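Local coordinates for malate dehydrogenase (Naegleria fowleri, PDB 6UM4), which probably catalyses the NAD-dependent interconversion of malate and oxaloacetate, at residues Asp175-Leu180 and Val217-Val222; Pro97-Val102 and Lys130-Glu135; Ala208-Ala213 and Pro238-Glu243. All blocks are in the same frame, centred on the assembly; numbering follows the deposited sequence. Where two conformers were deposited one is given.

Interaction 1: Asp175-Leu180 and Val217-Val222; sequences DYAILL and VLVLIV
Ala177 O is gripped twice by the facing strand: Leu220 N donates to it at 2.8 Å with an N-H...O angle of 172°, and Val219 CA brings a CA-H...O contact at 3.3 Å. Leu220 O answers in the other direction, accepting from Leu179 N at 2.8 Å and nearly in line with its own C=O. Three more backbone bonds continue the ladder, Leu218 N to Asp175 O, Ala177 N to Leu218 O and Val222 N to Leu179 O. The two outermost acceptors, Asp175 O and Leu179 O, receive their donors about 30° out of the carbonyl plane, whereas Leu218 O is met in plane. With the axes of 176-179 and 218-221 4.8 Å apart and only 9° from parallel, the pair is a regular parallel ladder. These strands are the ends of a beta-alpha-beta crossover through helix 191-212, within the central sheet of the Rossmann-type NAD-binding domain. Leu209 and Phe202 of that helix cover the face bearing Ala177, Leu179 and Val219. There, the side chains of Leu179 and Val219 cross at a slant, Leu179 CD1 lying 3.7 Å from Val219 CG1, the branch anti to its backbone N. On the face with Tyr176 and Leu218 the two side chains run side by side; Leu218 CD1 meets the edge of the tyrosine ring near its plane, 3.9 Å from Tyr176 CE1. Met343 and Val347 of helix 332-348 lie against the same tyrosine. Leu180 CB departs from the partner strand, yet the branch swings back and sets CD2 3.6 Å from Val222 CB. Asp175 CB also points away from 217-222, and its carboxylate is hydrogen-bonded outside the pair: OD2 accepts from Thr99 N, a link to strand 98-102, and OD1 from Asn214 ND2.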
loop_
_atom_site.group_PDB
_atom_site.type_symbol
_atom_site.label_atom_id
_atom_site.label_comp_id
_atom_site.label_asym_id
_atom_site.label_seq_id
_atom_site.Cartn_x
_atom_site.Cartn_y
_atom_site.Cartn_z
ATOM N N ASP A 175 4.653 -10.725 -18.762
ATOM C CA ASP A 175 5.466 -11.688 -18.032
ATOM C C ASP A 175 4.749 -12.179 -16.792
ATOM O O ASP A 175 5.024 -13.286 -16.315
ATOM C CB ASP A 175 6.801 -11.081 -17.601
ATOM C CG ASP A 175 7.641 -10.675 -18.753
ATOM O OD1 ASP A 175 7.945 -11.550 -19.591
ATOM O OD2 ASP A 175 7.998 -9.480 -18.811
ATOM N N TYR A 176 3.849 -11.349 -16.274
ATOM C CA TYR A 176 3.078 -11.615 -15.078
ATOM C C TYR A 176 1.665 -11.111 -15.294
ATOM O O TYR A 176 1.451 -10.102 -15.968
ATOM C CB TYR A 176 3.696 -10.914 -13.867
ATOM C CG TYR A 176 5.121 -11.318 -13.605
ATOM C CD1 TYR A 176 5.422 -12.546 -13.026
ATOM C CD2 TYR A 176 6.165 -10.502 -13.957
ATOM C CE1 TYR A 176 6.740 -12.929 -12.787
ATOM C CE2 TYR A 176 7.484 -10.872 -13.724
ATOM C CZ TYR A 176 7.765 -12.082 -13.139
ATOM O OH TYR A 176 9.079 -12.442 -12.923
ATOM N N ALA A 177 0.701 -11.818 -14.721
ATOM C CA ALA A 177 -0.669 -11.332 -14.735
ATOM C C ALA A 177 -1.304 -11.615 -13.380
ATOM O O ALA A 177 -1.238 -12.738 -12.875
ATOM C CB ALA A 177 -1.485 -11.952 -15.878
ATOM N N ILE A 178 -1.921 -10.594 -12.800
ATOM C CA ILE A 178 -2.658 -10.712 -11.548
ATOM C C ILE A 178 -4.112 -10.407 -11.866
ATOM O O ILE A 178 -4.438 -9.301 -12.318
ATOM C CB ILE A 178 -2.111 -9.771 -10.454
ATOM C CG1 ILE A 178 -0.663 -10.144 -10.140
ATOM C CG2 ILE A 178 -2.957 -9.869 -9.174
ATOM C CD1 ILE A 178 0.016 -9.200 -9.190
ATOM N N LEU A 179 -4.976 -11.399 -11.688
ATOM C CA LEU A 179 -6.351 -11.317 -12.168
ATOM C C LEU A 179 -7.264 -11.031 -10.991
ATOM O O LEU A 179 -7.682 -11.951 -10.283
ATOM C CB LEU A 179 -6.727 -12.605 -12.893
ATOM C CG LEU A 179 -5.751 -12.845 -14.035
ATOM C CD1 LEU A 179 -6.183 -13.965 -14.950
ATOM C CD2 LEU A 179 -5.568 -11.515 -14.828
ATOM N N LEU A 180 -7.574 -9.739 -10.797
ATOM C CA LEU A 180 -8.472 -9.280 -9.748
ATOM C C LEU A 180 -9.895 -9.159 -10.248
ATOM O O LEU A 180 -10.842 -9.298 -9.463
ATOM C CB LEU A 180 -8.022 -7.913 -9.212
ATOM C CG LEU A 180 -6.565 -7.773 -8.779
ATOM C CD1 LEU A 180 -6.239 -6.313 -8.421
ATOM C CD2 LEU A 180 -6.296 -8.677 -7.585
ATOM N N VAL A 217 4.934 -16.749 -18.767
ATOM C CA VAL A 217 4.104 -15.885 -17.936
ATOM C C VAL A 217 3.630 -16.641 -16.695
ATOM O O VAL A 217 3.308 -17.839 -16.746
ATOM C CB VAL A 217 2.922 -15.331 -18.752
ATOM C CG1 VAL A 217 2.090 -16.478 -19.315
ATOM C CG2 VAL A 217 2.051 -14.405 -17.890
ATOM N N LEU A 218 3.632 -15.951 -15.558
ATOM C CA LEU A 218 3.037 -16.470 -14.331
ATOM C C LEU A 218 1.739 -15.721 -14.098
ATOM O O LEU A 218 1.712 -14.486 -14.189
ATOM C CB LEU A 218 3.981 -16.336 -13.128
ATOM C CG LEU A 218 5.367 -16.975 -13.300
ATOM C CD1 LEU A 218 6.216 -16.747 -12.061
ATOM C CD2 LEU A 218 5.262 -18.500 -13.629
ATOM N N VAL A 219 0.667 -16.474 -13.843
ATOM C CA VAL A 219 -0.684 -15.930 -13.718
ATOM C C VAL A 219 -1.207 -16.234 -12.320
ATOM O O VAL A 219 -1.276 -17.406 -11.919
ATOM C CB VAL A 219 -1.637 -16.517 -14.777
ATOM C CG1 VAL A 219 -2.991 -15.867 -14.670
ATOM C CG2 VAL A 219 -1.080 -16.359 -16.182
ATOM N N LEU A 220 -1.628 -15.191 -11.605
ATOM C CA LEU A 220 -2.223 -15.331 -10.282
ATOM C C LEU A 220 -3.689 -14.940 -10.380
ATOM O O LEU A 220 -4.010 -13.842 -10.842
ATOM C CB LEU A 220 -1.489 -14.459 -9.253
ATOM C CG LEU A 220 -2.189 -14.363 -7.897
ATOM C CD1 LEU A 220 -2.332 -15.760 -7.270
ATOM C CD2 LEU A 220 -1.458 -13.415 -6.973
ATOM N N ILE A 221 -4.577 -15.840 -9.974
ATOM C CA ILE A 221 -6.013 -15.572 -9.961
ATOM C C ILE A 221 -6.416 -15.203 -8.540
ATOM O O ILE A 221 -6.209 -15.981 -7.606
ATOM C CB ILE A 221 -6.833 -16.773 -10.459
ATOM C CG1 ILE A 221 -6.841 -16.866 -11.991
ATOM C CG2 ILE A 221 -8.267 -16.654 -9.963
ATOM C CD1 ILE A 221 -5.574 -17.418 -12.608
ATOM N N VAL A 222 -6.990 -14.009 -8.380
ATOM C CA VAL A 222 -7.521 -13.541 -7.107
ATOM C C VAL A 222 -9.045 -13.577 -7.096
ATOM O O VAL A 222 -9.654 -13.925 -6.082
ATOM C CB VAL A 222 -7.005 -12.115 -6.775
ATOM C CG1 VAL A 222 -7.682 -11.578 -5.532
ATOM C CG2 VAL A 222 -5.500 -12.123 -6.578
#

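Interaction 2: Pro97-Val102 and Lys130-Glu135; sequences PVTITV and KLRLLE
Strands 98-102 and 130-134 run parallel, their backbone hydrogen bonds given alternately by one and the other, Ile100 N giving to Lys130 O at 2.8 Å and 173° while the strand axes diverge by 21°, the twist of a regular sheet. The side chains of Thr99, Thr101, Lys130 and Arg132 share one face. Lys130 is extended beyond CG, and its CE lies 4.0 Å from Pro97 CG, the two side chains running alongside. Thr99 CG2, anti to its backbone N, presses on Arg132 CD at 3.6 Å, a purely aliphatic contact crossing at a slant. Beyond CD the arginine bends away at chi3 (79°); its NH2 donates to Asp169 O, and its guanidinium makes a cation-pi contact with Tyr162. Thr101 CG2 sits 3.5 Å from Arg132 O, while its OG1 is hydrogen-bonded to Ala170 O. On the other face contact is looser: Ile100 CB and Val102 CB stand 4.2 Å from Leu131 CD2 and Leu133 CD2 respectively. Leu113, Leu114 and Ile117 of helix 108-118, the link of this first Rossmann beta-alpha-beta unit, cover that face, strand 158-164 flanks 130-134, and helix 167-171 packs near Thr101 and Leu134.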
loop_
_atom_site.group_PDB
_atom_site.type_symbol
_atom_site.label_atom_id
_atom_site.label_comp_id
_atom_site.label_asym_id
_atom_site.label_seq_id
_atom_site.Cartn_x
_atom_site.Cartn_y
_atom_site.Cartn_z
ATOM N N PRO A 97 13.397 -4.698 -18.129
ATOM C CA PRO A 97 12.051 -4.586 -17.557
ATOM C C PRO A 97 11.198 -5.823 -17.783
ATOM O O PRO A 97 11.377 -6.567 -18.749
ATOM C CB PRO A 97 11.464 -3.363 -18.273
ATOM C CG PRO A 97 12.221 -3.269 -19.545
ATOM C CD PRO A 97 13.613 -3.747 -19.234
ATOM N N VAL A 98 10.258 -6.042 -16.860
ATOM C CA VAL A 98 9.214 -7.043 -17.025
ATOM C C VAL A 98 7.869 -6.320 -17.094
ATOM O O VAL A 98 7.714 -5.191 -16.616
ATOM C CB VAL A 98 9.215 -8.081 -15.885
ATOM C CG1 VAL A 98 10.571 -8.758 -15.797
ATOM C CG2 VAL A 98 8.846 -7.392 -14.557
ATOM N N THR A 99 6.892 -6.992 -17.695
ATOM C CA THR A 99 5.550 -6.461 -17.915
ATOM C C THR A 99 4.534 -7.210 -17.054
ATOM O O THR A 99 4.472 -8.447 -17.099
ATOM C CB THR A 99 5.184 -6.600 -19.394
ATOM O OG1 THR A 99 6.058 -5.788 -20.164
ATOM C CG2 THR A 99 3.754 -6.163 -19.651
ATOM N N ILE A 100 3.711 -6.471 -16.305
ATOM C CA ILE A 100 2.708 -7.062 -15.419
ATOM C C ILE A 100 1.332 -6.559 -15.838
ATOM O O ILE A 100 1.080 -5.350 -15.822
ATOM C CB ILE A 100 2.963 -6.708 -13.943
ATOM C CG1 ILE A 100 4.419 -6.961 -13.548
ATOM C CG2 ILE A 100 2.042 -7.512 -13.035
ATOM C CD1 ILE A 100 4.917 -5.947 -12.486
ATOM N N THR A 101 0.425 -7.474 -16.152
ATOM C CA THR A 101 -0.962 -7.123 -16.454
ATOM C C THR A 101 -1.825 -7.296 -15.208
ATOM O O THR A 101 -1.796 -8.352 -14.578
ATOM C CB THR A 101 -1.514 -7.996 -17.587
ATOM O OG1 THR A 101 -0.648 -7.904 -18.723
ATOM C CG2 THR A 101 -2.914 -7.550 -17.981
ATOM N N VAL A 102 -2.612 -6.277 -14.871
ATOM C CA VAL A 102 -3.500 -6.334 -13.714
ATOM C C VAL A 102 -4.903 -5.984 -14.189
ATOM O O VAL A 102 -5.122 -4.903 -14.750
ATOM C CB VAL A 102 -3.065 -5.391 -12.575
ATOM C CG1 VAL A 102 -4.041 -5.505 -11.405
ATOM C CG2 VAL A 102 -1.642 -5.705 -12.110
ATOM N N LYS A 130 6.636 -2.559 -15.939
ATOM C CA LYS A 130 5.635 -1.949 -16.796
ATOM C C LYS A 130 4.281 -2.524 -16.427
ATOM O O LYS A 130 4.116 -3.751 -16.378
ATOM C CB LYS A 130 5.933 -2.197 -18.272
ATOM C CG LYS A 130 7.276 -1.655 -18.739
ATOM C CD LYS A 130 7.477 -1.888 -20.219
ATOM C CE LYS A 130 8.854 -1.401 -20.649
ATOM N NZ LYS A 130 9.008 -1.441 -22.127
ATOM N N LEU A 131 3.318 -1.648 -16.186
ATOM C CA LEU A 131 1.981 -2.050 -15.777
ATOM C C LEU A 131 1.039 -1.919 -16.959
ATOM O O LEU A 131 0.971 -0.863 -17.594
ATOM C CB LEU A 131 1.493 -1.189 -14.614
ATOM C CG LEU A 131 2.147 -1.427 -13.252
ATOM C CD1 LEU A 131 1.665 -0.382 -12.244
ATOM C CD2 LEU A 131 1.819 -2.809 -12.793
ATOM N N ARG A 132 0.317 -2.988 -17.253
ATOM C CA ARG A 132 -0.758 -2.956 -18.229
ATOM C C ARG A 132 -2.045 -3.173 -17.453
ATOM O O ARG A 132 -2.310 -4.283 -16.976
ATOM C CB ARG A 132 -0.543 -4.010 -19.316
ATOM C CG ARG A 132 0.734 -3.767 -20.137
ATOM C CD ARG A 132 0.885 -4.775 -21.291
ATOM N NE ARG A 132 0.057 -4.434 -22.438
ATOM C CZ ARG A 132 0.428 -3.569 -23.387
ATOM N NH1 ARG A 132 1.520 -2.829 -23.218
ATOM N NH2 ARG A 132 -0.369 -3.333 -24.427
ATOM N N LEU A 133 -2.839 -2.122 -17.351
ATOM C CA LEU A 133 -3.973 -2.053 -16.440
ATOM C C LEU A 133 -5.258 -2.233 -17.227
ATOM O O LEU A 133 -5.531 -1.456 -18.148
ATOM C CB LEU A 133 -3.992 -0.705 -15.716
ATOM C CG LEU A 133 -2.725 -0.365 -14.939
ATOM C CD1 LEU A 133 -2.906 0.959 -14.189
ATOM C CD2 LEU A 133 -2.422 -1.522 -13.964
ATOM N N LEU A 134 -6.058 -3.220 -16.837
ATOM C CA LEU A 134 -7.277 -3.586 -17.545
ATOM C C LEU A 134 -8.495 -3.287 -16.682
ATOM O O LEU A 134 -8.494 -3.558 -15.481
ATOM C CB LEU A 134 -7.259 -5.077 -17.907
ATOM C CG LEU A 134 -8.565 -5.626 -18.471
ATOM C CD1 LEU A 134 -8.834 -4.915 -19.779
ATOM C CD2 LEU A 134 -8.498 -7.122 -18.682
ATOM N N GLU A 135 -9.528 -2.720 -17.294
ATOM C CA GLU A 135 -10.780 -2.461 -16.601
ATOM C C GLU A 135 -11.926 -2.637 -17.585
ATOM O O GLU A 135 -11.720 -2.771 -18.794
ATOM C CB GLU A 135 -10.811 -1.042 -15.981
ATOM C CG GLU A 135 -10.610 -0.978 -14.473
ATOM C CD GLU A 135 -11.680 -1.749 -13.668
ATOM O OE1 GLU A 135 -12.779 -2.026 -14.206
ATOM O OE2 GLU A 135 -11.411 -2.092 -12.493
#

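Interaction 3: Ala208-Ala213 and Pro238-Glu243; sequences ALNKQA and PDIPPE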
loop_
_atom_site.group_PDB
_atom_site.type_symbol
_atom_site.label_atom_id
_atom_site.label_comp_id
_atom_site.label_asym_id
_atom_site.label_seq_id
_atom_site.Cartn_x
_atom_site.Cartn_y
_atom_site.Cartn_z
ATOM N N ALA A 208 -6.804 -15.089 -24.271
ATOM C CA ALA A 208 -5.971 -13.921 -24.562
ATOM C C ALA A 208 -4.557 -14.121 -24.033
ATOM O O ALA A 208 -3.581 -13.777 -24.712
ATOM C CB ALA A 208 -6.599 -12.661 -23.957
ATOM N N LEU A 209 -4.438 -14.673 -22.818
ATOM C CA LEU A 209 -3.129 -14.956 -22.235
ATOM C C LEU A 209 -2.334 -15.885 -23.134
ATOM O O LEU A 209 -1.161 -15.630 -23.434
ATOM C CB LEU A 209 -3.288 -15.574 -20.834
ATOM C CG LEU A 209 -3.390 -14.685 -19.580
ATOM C CD1 LEU A 209 -3.995 -15.445 -18.381
ATOM C CD2 LEU A 209 -2.037 -14.094 -19.182
ATOM N N ASN A 210 -2.968 -16.973 -23.583
ATOM C CA ASN A 210 -2.258 -17.948 -24.390
ATOM C C ASN A 210 -1.738 -17.300 -25.658
ATOM O O ASN A 210 -0.604 -17.556 -26.074
ATOM C CB ASN A 210 -3.168 -19.135 -24.717
ATOM C CG ASN A 210 -2.385 -20.359 -25.127
ATOM O OD1 ASN A 210 -1.866 -21.073 -24.280
ATOM N ND2 ASN A 210 -2.287 -20.604 -26.433
ATOM N N LYS A 211 -2.540 -16.420 -26.251
ATOM C CA LYS A 211 -2.175 -15.773 -27.507
ATOM C C LYS A 211 -1.138 -14.664 -27.327
ATOM O O LYS A 211 -0.181 -14.585 -28.101
ATOM C CB LYS A 211 -3.433 -15.212 -28.157
ATOM C CG LYS A 211 -3.193 -14.323 -29.329
ATOM C CD LYS A 211 -4.486 -13.655 -29.740
ATOM C CE LYS A 211 -4.244 -12.656 -30.869
ATOM N NZ LYS A 211 -5.360 -11.681 -30.927
ATOM N N GLN A 212 -1.278 -13.830 -26.296
ATOM C CA GLN A 212 -0.597 -12.540 -26.217
ATOM C C GLN A 212 0.575 -12.478 -25.251
ATOM O O GLN A 212 1.537 -11.748 -25.529
ATOM C CB GLN A 212 -1.593 -11.449 -25.811
ATOM C CG GLN A 212 -2.734 -11.247 -26.793
ATOM C CD GLN A 212 -2.257 -10.545 -28.060
ATOM O OE1 GLN A 212 -1.782 -11.180 -28.990
ATOM N NE2 GLN A 212 -2.345 -9.217 -28.072
ATOM N N ALA A 213 0.522 -13.217 -24.136
ATOM C CA ALA A 213 1.509 -13.106 -23.069
ATOM C C ALA A 213 2.805 -13.805 -23.463
ATOM O O ALA A 213 2.862 -14.587 -24.417
ATOM C CB ALA A 213 0.957 -13.695 -21.766
ATOM N N PRO A 238 -3.729 -23.721 -23.652
ATOM C CA PRO A 238 -3.019 -25.010 -23.780
ATOM C C PRO A 238 -1.507 -24.891 -23.881
ATOM O O PRO A 238 -0.809 -25.880 -23.634
ATOM C CB PRO A 238 -3.622 -25.615 -25.056
ATOM C CG PRO A 238 -4.152 -24.457 -25.831
ATOM C CD PRO A 238 -4.640 -23.475 -24.784
ATOM N N ASP A 239 -0.971 -23.729 -24.247
ATOM C CA ASP A 239 0.474 -23.571 -24.350
ATOM C C ASP A 239 1.101 -22.994 -23.083
ATOM O O ASP A 239 2.323 -22.807 -23.029
ATOM C CB ASP A 239 0.819 -22.711 -25.563
ATOM C CG ASP A 239 0.370 -23.352 -26.849
ATOM O OD1 ASP A 239 0.902 -24.433 -27.193
ATOM O OD2 ASP A 239 -0.551 -22.809 -27.490
ATOM N N ILE A 240 0.311 -22.717 -22.059
ATOM C CA ILE A 240 0.839 -22.292 -20.768
ATOM C C ILE A 240 0.920 -23.513 -19.856
ATOM O O ILE A 240 -0.109 -24.176 -19.634
ATOM C CB ILE A 240 -0.019 -21.188 -20.150
ATOM C CG1 ILE A 240 0.105 -19.900 -20.993
ATOM C CG2 ILE A 240 0.370 -21.006 -18.685
ATOM C CD1 ILE A 240 -0.674 -18.700 -20.441
ATOM N N PRO A 241 2.094 -23.848 -19.327
ATOM C CA PRO A 241 2.199 -24.914 -18.343
ATOM C C PRO A 241 1.239 -24.682 -17.194
ATOM O O PRO A 241 1.182 -23.575 -16.629
ATOM C CB PRO A 241 3.660 -24.828 -17.881
ATOM C CG PRO A 241 4.368 -24.165 -19.024
ATOM C CD PRO A 241 3.388 -23.205 -19.592
ATOM N N PRO A 242 0.426 -25.686 -16.859
ATOM C CA PRO A 242 -0.601 -25.482 -15.828
ATOM C C PRO A 242 -0.046 -24.970 -14.517
ATOM O O PRO A 242 -0.739 -24.219 -13.827
ATOM C CB PRO A 242 -1.234 -26.870 -15.701
ATOM C CG PRO A 242 -1.075 -27.453 -17.153
ATOM C CD PRO A 242 0.295 -26.986 -17.550
ATOM N N GLU A 243 1.190 -25.332 -14.163
ATOM C CA GLU A 243 1.789 -24.871 -12.915
ATOM C C GLU A 243 2.079 -23.370 -12.912
ATOM O O GLU A 243 2.346 -22.806 -11.845
ATOM C CB GLU A 243 3.078 -25.643 -12.636
ATOM C CG GLU A 243 2.847 -26.964 -11.932
ATOM C CD GLU A 243 2.261 -28.022 -12.842
ATOM O OE1 GLU A 243 2.266 -27.811 -14.081
ATOM O OE2 GLU A 243 1.791 -29.058 -12.308
#
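Asn210 and Asp239 are joined by a pair of hydrogen bonds that use both ends of the asparagine amide. Asp239 N donates to Asn210 OD1 at 2.8 Å, in the carbonyl plane and on a lone pair. Asn210 ND2 donates to Asp239 OD2 at 3.0 Å, almost straight at 172°, with the carboxylate oxygen close to the amide plane and using its anti lone pair, the one away from the other oxygen. The amide and carboxylate planes are 29° apart, nearly coplanar, although the two side chains cross at about a right angle. Because one end of the amide accepts and the other donates, the pair fixes which way round the group lies. With CG anti to the backbone N (chi1 -160°), Asn210 carries CG toward the loop. This joins the last turn of helix 191-212 to the loop between helix 226-235 and strand 245-247, on the side of the Rossmann-type domain where helices 191-212 and 226-235 lie. A few van der Waals contacts accompany the polar pair. The Pro238 ring comes near the same oxygen, with CD 3.7 Å from Asn210 OD1, and its nitrogen, lacking a hydrogen, can add no bond. Asp239 CB lies 3.4 Å from Asn210 OD1. Apolar contact falls to one pair, Ile240 CD1 at 4.1 Å from Leu209 CB. Ile240 is buried and also meets Val217, just before strand 218-221, while Leu209 packs on Phe171 and Thr233.

From the N terminus, interaction 2 comes first: strand 98-102 is joined to 130-135 through helix 108-118, and this loop is closed before interaction 1 opens at Asp175. Interaction 1 closes the loop that carries helix 191-212, bringing 217-222 against 175-180. Interaction 3 crosses it: 208-213 lies inside that loop, but its partner 238-243 comes later in the chain. Interactions 1 and 2 meet in one sheet, where strands 98-102 and 176-179 are neighbours and Tyr176 O lies 2.8 Å from Thr101 N. Interaction 3 touches interaction 1 through Leu209 and Ile240, tying a helix end and a loop to the sheet; it does not touch interaction 2.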